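Local coordinates for Carboxylesterase/phospholipase family protein (Francisella tularensis subsp. tularensis, PDB 4F21) that probably hydrolyses carboxylic ester bonds as a serine hydrolase of the alpha/beta-hydrolase superfamily, at residues V40-G45 against G159-S164; K116-I121 against T147-T152. All coordinates share one frame; numbering follows the deposited sequence.

Contact 1 of 2, residues V40-G45 against G159-S164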
loop_
_atom_site.group_PDB
_atom_site.type_symbol
_atom_site.label_atom_id
_atom_site.label_comp_id
_atom_site.label_asym_id
_atom_site.label_seq_id
_atom_site.Cartn_x
_atom_site.Cartn_y
_atom_site.Cartn_z
ATOM N N VAL A 40 -5.595 0.313 10.524
ATOM C CA VAL A 40 -4.621 0.484 9.455
ATOM C C VAL A 40 -3.881 -0.819 9.187
ATOM O O VAL A 40 -3.136 -1.314 10.037
ATOM C CB VAL A 40 -3.596 1.597 9.763
ATOM C CG1 VAL A 40 -2.808 1.950 8.504
ATOM C CG2 VAL A 40 -4.294 2.826 10.305
ATOM N N ILE A 41 -4.105 -1.376 8.003
ATOM C CA ILE A 41 -3.397 -2.569 7.580
ATOM C C ILE A 41 -2.118 -2.160 6.858
ATOM O O ILE A 41 -2.164 -1.652 5.736
ATOM C CB ILE A 41 -4.278 -3.449 6.680
ATOM C CG1 ILE A 41 -5.589 -3.773 7.398
ATOM C CG2 ILE A 41 -3.548 -4.726 6.294
ATOM C CD1 ILE A 41 -6.496 -4.710 6.638
ATOM N N TRP A 42 -0.983 -2.364 7.526
ATOM C CA TRP A 42 0.329 -1.987 7.004
ATOM C C TRP A 42 1.078 -3.203 6.466
ATOM O O TRP A 42 1.434 -4.110 7.222
ATOM C CB TRP A 42 1.161 -1.307 8.096
ATOM C CG TRP A 42 2.385 -0.608 7.579
ATOM C CD1 TRP A 42 3.589 -1.176 7.280
ATOM C CD2 TRP A 42 2.524 0.794 7.307
ATOM N NE1 TRP A 42 4.466 -0.217 6.832
ATOM C CE2 TRP A 42 3.838 1.000 6.842
ATOM C CE3 TRP A 42 1.664 1.893 7.410
ATOM C CZ2 TRP A 42 4.312 2.259 6.477
ATOM C CZ3 TRP A 42 2.138 3.143 7.048
ATOM C CH2 TRP A 42 3.449 3.315 6.588
ATOM N N LEU A 43 1.326 -3.210 5.159
ATOM C CA LEU A 43 1.975 -4.340 4.501
ATOM C C LEU A 43 3.443 -4.061 4.181
ATOM O O LEU A 43 3.818 -2.933 3.857
ATOM C CB LEU A 43 1.231 -4.700 3.210
ATOM C CG LEU A 43 -0.289 -4.862 3.289
ATOM C CD1 LEU A 43 -0.860 -5.222 1.924
ATOM C CD2 LEU A 43 -0.674 -5.905 4.331
ATOM N N HIS A 44 4.270 -5.097 4.277
ATOM C CA HIS A 44 5.668 -5.003 3.868
ATOM C C HIS A 44 6.143 -6.328 3.277
ATOM O O HIS A 44 5.673 -7.393 3.674
ATOM C CB HIS A 44 6.568 -4.545 5.029
ATOM C CG HIS A 44 6.736 -5.561 6.118
ATOM N ND1 HIS A 44 6.176 -5.410 7.370
ATOM C CD2 HIS A 44 7.421 -6.730 6.154
ATOM C CE1 HIS A 44 6.495 -6.447 8.122
ATOM N NE2 HIS A 44 7.249 -7.263 7.408
ATOM N N GLY A 45 7.064 -6.257 2.321
ATOM C CA GLY A 45 7.570 -7.447 1.658
ATOM C C GLY A 45 8.389 -8.337 2.570
ATOM O O GLY A 45 9.586 -8.527 2.358
ATOM N N GLY A 159 -8.797 3.976 2.542
ATOM C CA GLY A 159 -7.683 4.677 1.934
ATOM C C GLY A 159 -6.559 3.769 1.485
ATOM O O GLY A 159 -6.507 2.596 1.848
ATOM N N ILE A 160 -5.661 4.320 0.678
ATOM C CA ILE A 160 -4.474 3.605 0.231
ATOM C C ILE A 160 -3.255 4.483 0.469
ATOM O O ILE A 160 -3.268 5.670 0.144
ATOM C CB ILE A 160 -4.539 3.267 -1.272
ATOM C CG1 ILE A 160 -5.830 2.519 -1.611
ATOM C CG2 ILE A 160 -3.323 2.456 -1.685
ATOM C CD1 ILE A 160 -6.080 2.400 -3.101
ATOM N N MET A 161 -2.203 3.910 1.039
ATOM C CA MET A 161 -0.954 4.652 1.188
ATOM C C MET A 161 0.215 3.969 0.480
ATOM O O MET A 161 0.981 3.216 1.085
ATOM C CB MET A 161 -0.636 4.925 2.661
ATOM C CG MET A 161 -1.571 5.936 3.307
ATOM S SD MET A 161 -0.959 6.602 4.869
ATOM C CE MET A 161 -1.122 5.187 5.950
ATOM N N ALA A 162 0.336 4.243 -0.813
ATOM C CA ALA A 162 1.401 3.675 -1.622
ATOM C C ALA A 162 2.718 4.384 -1.334
ATOM O O ALA A 162 2.815 5.605 -1.451
ATOM C CB ALA A 162 1.053 3.769 -3.101
ATOM N N LEU A 163 3.726 3.608 -0.952
ATOM C CA LEU A 163 5.025 4.146 -0.575
ATOM C C LEU A 163 6.127 3.411 -1.322
ATOM O O LEU A 163 6.371 2.232 -1.070
ATOM C CB LEU A 163 5.246 3.991 0.932
ATOM C CG LEU A 163 4.164 4.528 1.870
ATOM C CD1 LEU A 163 4.111 3.701 3.143
ATOM C CD2 LEU A 163 4.423 5.981 2.201
ATOM N N SER A 164 6.777 4.117 -2.245
ATOM C CA SER A 164 7.908 3.581 -2.998
ATOM C C SER A 164 7.533 2.340 -3.797
ATOM O O SER A 164 8.300 1.381 -3.853
ATOM C CB SER A 164 9.067 3.263 -2.057
ATOM O OG SER A 164 9.262 4.323 -1.141
#

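Contact 2 of 2, residues K116-I121 against T147-T152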
loop_
_atom_site.group_PDB
_atom_site.type_symbol
_atom_site.label_atom_id
_atom_site.label_comp_id
_atom_site.label_asym_id
_atom_site.label_seq_id
_atom_site.Cartn_x
_atom_site.Cartn_y
_atom_site.Cartn_z
ATOM N N LYS A 116 -5.774 -12.668 0.594
ATOM C CA LYS A 116 -5.378 -12.750 1.992
ATOM C C LYS A 116 -5.810 -11.463 2.667
ATOM O O LYS A 116 -6.567 -11.490 3.644
ATOM C CB LYS A 116 -3.869 -12.960 2.130
ATOM C CG LYS A 116 -3.355 -14.210 1.430
ATOM C CD LYS A 116 -1.836 -14.282 1.445
ATOM C CE LYS A 116 -1.329 -15.455 0.620
ATOM N NZ LYS A 116 0.154 -15.434 0.470
ATOM N N VAL A 117 -5.381 -10.339 2.095
ATOM C CA VAL A 117 -5.752 -9.031 2.618
ATOM C C VAL A 117 -7.269 -8.932 2.699
ATOM O O VAL A 117 -7.811 -8.498 3.716
ATOM C CB VAL A 117 -5.188 -7.877 1.760
ATOM C CG1 VAL A 117 -5.700 -6.536 2.267
ATOM C CG2 VAL A 117 -3.661 -7.909 1.757
ATOM N N ASN A 118 -7.947 -9.388 1.649
ATOM C CA ASN A 118 -9.402 -9.345 1.625
ATOM C C ASN A 118 -9.961 -10.069 2.830
ATOM O O ASN A 118 -10.803 -9.521 3.551
ATOM C CB ASN A 118 -9.962 -9.931 0.327
ATOM C CG ASN A 118 -10.310 -8.859 -0.687
ATOM O OD1 ASN A 118 -11.386 -8.264 -0.630
ATOM N ND2 ASN A 118 -9.399 -8.602 -1.617
ATOM N N LYS A 119 -9.442 -11.271 3.079
ATOM C CA LYS A 119 -9.866 -12.043 4.236
ATOM C C LYS A 119 -9.661 -11.214 5.490
ATOM O O LYS A 119 -10.582 -11.071 6.298
ATOM C CB LYS A 119 -9.108 -13.369 4.333
ATOM C CG LYS A 119 -9.634 -14.444 3.398
ATOM C CD LYS A 119 -9.064 -15.808 3.744
ATOM C CE LYS A 119 -9.762 -16.904 2.952
ATOM N NZ LYS A 119 -9.373 -18.268 3.410
ATOM N N LEU A 120 -8.467 -10.635 5.616
ATOM C CA LEU A 120 -8.144 -9.776 6.748
ATOM C C LEU A 120 -9.186 -8.674 6.876
ATOM O O LEU A 120 -9.699 -8.425 7.970
ATOM C CB LEU A 120 -6.748 -9.167 6.595
ATOM C CG LEU A 120 -5.564 -9.910 7.219
ATOM C CD1 LEU A 120 -4.252 -9.245 6.827
ATOM C CD2 LEU A 120 -5.705 -9.961 8.731
ATOM N N ILE A 121 -9.525 -8.042 5.753
ATOM C CA ILE A 121 -10.518 -6.976 5.782
ATOM C C ILE A 121 -11.837 -7.570 6.242
ATOM O O ILE A 121 -12.489 -7.032 7.140
ATOM C CB ILE A 121 -10.701 -6.303 4.410
ATOM C CG1 ILE A 121 -9.371 -5.749 3.900
ATOM C CG2 ILE A 121 -11.722 -5.184 4.507
ATOM C CD1 ILE A 121 -9.458 -5.160 2.516
ATOM N N THR A 147 -2.981 -1.160 -3.148
ATOM C CA THR A 147 -3.697 -0.416 -4.174
ATOM C C THR A 147 -4.634 -1.341 -4.938
ATOM O O THR A 147 -5.857 -1.193 -4.856
ATOM C CB THR A 147 -2.720 0.288 -5.141
ATOM O OG1 THR A 147 -1.980 1.286 -4.426
ATOM C CG2 THR A 147 -3.469 0.955 -6.273
ATOM N N TYR A 148 -4.048 -2.304 -5.652
ATOM C CA TYR A 148 -4.791 -3.294 -6.440
ATOM C C TYR A 148 -5.956 -3.912 -5.685
ATOM O O TYR A 148 -7.027 -4.122 -6.252
ATOM C CB TYR A 148 -3.864 -4.416 -6.915
ATOM C CG TYR A 148 -3.168 -4.142 -8.230
ATOM C CD1 TYR A 148 -3.789 -3.410 -9.232
ATOM C CD2 TYR A 148 -1.888 -4.622 -8.467
ATOM C CE1 TYR A 148 -3.152 -3.161 -10.432
ATOM C CE2 TYR A 148 -1.245 -4.380 -9.658
ATOM C CZ TYR A 148 -1.880 -3.651 -10.638
ATOM O OH TYR A 148 -1.233 -3.410 -11.826
ATOM N N THR A 149 -5.738 -4.214 -4.410
ATOM C CA THR A 149 -6.793 -4.749 -3.563
ATOM C C THR A 149 -7.955 -3.766 -3.462
ATOM O O THR A 149 -9.091 -4.091 -3.818
ATOM C CB THR A 149 -6.275 -5.058 -2.146
ATOM O OG1 THR A 149 -5.285 -6.091 -2.213
ATOM C CG2 THR A 149 -7.418 -5.505 -1.244
ATOM N N ALA A 150 -7.654 -2.555 -3.002
ATOM C CA ALA A 150 -8.688 -1.562 -2.729
ATOM C C ALA A 150 -9.487 -1.190 -3.973
ATOM O O ALA A 150 -10.692 -0.952 -3.896
ATOM C CB ALA A 150 -8.079 -0.326 -2.089
ATOM N N ILE A 151 -8.817 -1.154 -5.120
ATOM C CA ILE A 151 -9.483 -0.791 -6.367
ATOM C C ILE A 151 -10.214 -1.973 -7.003
ATOM O O ILE A 151 -10.888 -1.812 -8.016
ATOM C CB ILE A 151 -8.508 -0.166 -7.385
ATOM C CG1 ILE A 151 -7.536 -1.216 -7.918
ATOM C CG2 ILE A 151 -7.756 0.999 -6.759
ATOM C CD1 ILE A 151 -6.610 -0.683 -8.984
ATOM N N THR A 152 -10.079 -3.156 -6.405
ATOM C CA THR A 152 -10.843 -4.323 -6.844
ATOM C C THR A 152 -11.718 -4.825 -5.702
ATOM O O THR A 152 -12.516 -5.750 -5.867
ATOM C CB THR A 152 -9.933 -5.463 -7.328
ATOM O OG1 THR A 152 -9.074 -5.876 -6.259
ATOM C CG2 THR A 152 -9.094 -5.007 -8.513
#

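Contact 1 of 2, residues V40-G45 against G159-S164
W42 reaches M161 and L163 across an intervening strand, an example of how side chains on one face of a sheet can join strands that are not direct neighbours. Strands 40-44 and 159-163 run in the same sense; their axes approach to 9.2 Å, about twice the usual spacing of adjacent strands, and are inclined by 25°. V40 stands level with G159 and W42 with M161, whose CA atoms are 8.9 Å apart, and large side chains bridge that distance. From M161, CB points at strand 40-44 and CG follows, set anti to the carbonyl carbon (chi1 -70°); SD carries the chain on, and the bend at chi3 (-71°) delivers the methyl CE to the tryptophan. There CE lies 4.0 Å from CZ3 of W42 and, more loosely, 4.5 Å from CG1 of V40. L163 meets the next part of the same six-membered ring: its CD1 is 3.5 Å from CH2 of W42 and 3.6 Å from CZ2 of W42. Both methyl groups approach the indole obliquely, and each side chain crosses that of W42 at about a right angle. The contact is wholly apolar and buried. F53 and F71 meet the indole with inclined rings, while I236, F239 and I240 pack on M161. Between the two strands runs 134-139, which pairs with 40-44 through I41 and offers A137 to both W42 and M161, so the cluster lies between the central, mostly parallel sheet and helix 230-243, which packs on this face.

Contact 2 of 2, residues K116-I121 against T147-T152
Segments 116-121 of helix 111-126 and 147-152, which includes the last residues assigned to helix 144-150, come closest at N118 and T149, whose CA atoms are 7.4 Å apart. The first is regular helix, with I121 N bonded to V117 O; in the second, I151 N reaches T147 O, and T152 N bonds to T149 O at 2.9 Å, one residue short of the helical spacing. Across this gap a single methyl does the touching. T149 points its CB at the opposite helix and holds CG2 anti to its backbone N, which sends the methyl forward while OG1 turns back to bond with I145 O in its own helix. The threonine thus meets its neighbour with carbon and keeps its hydroxyl satisfied at home. CG2 of T149 lies 4.0 Å from CG1 of V117 and 4.3 Å from CD1 of I121, two apolar groups one turn apart. On another flank, ND2 of N118 comes within 3.7 Å of CG2 of T149 as the two side chains slide past each other in opposite directions. ND2 of N118 makes a weak hydrogen bond to I114 O, and OD1 accepts a weak one from R155 NH1. Underneath, L136 of strand 134-139 touches V117, I121 and T149, while T147 and A150 rest on strand 159-163. Helix 144-150 links these parallel neighbours as a beta-alpha-beta crossover, with helix 111-126 beside it in the helical layer of an alpha/beta-hydrolase fold.

After strand 27-30 the chain forms strand 38-44, which carries segment 40-45, and contact 1 closes the longer of the two loops when the chain returns as strand 159-163, 114 residues on. Contact 2 falls within that loop: helix 111-126 precedes strand 134-139, and helix 144-150 follows it, so a loop of 26 residues closes on the helical layer before the next strand begins. The two contacts are therefore nested, and their centres lie 11 Å apart, on opposite faces of the sheet. Residues on the other face of the same two strands join them: L43 packs on V117, I41 on I121, and I160 on T147 and A150. Together they illustrate the layered alpha/beta-hydrolase fold.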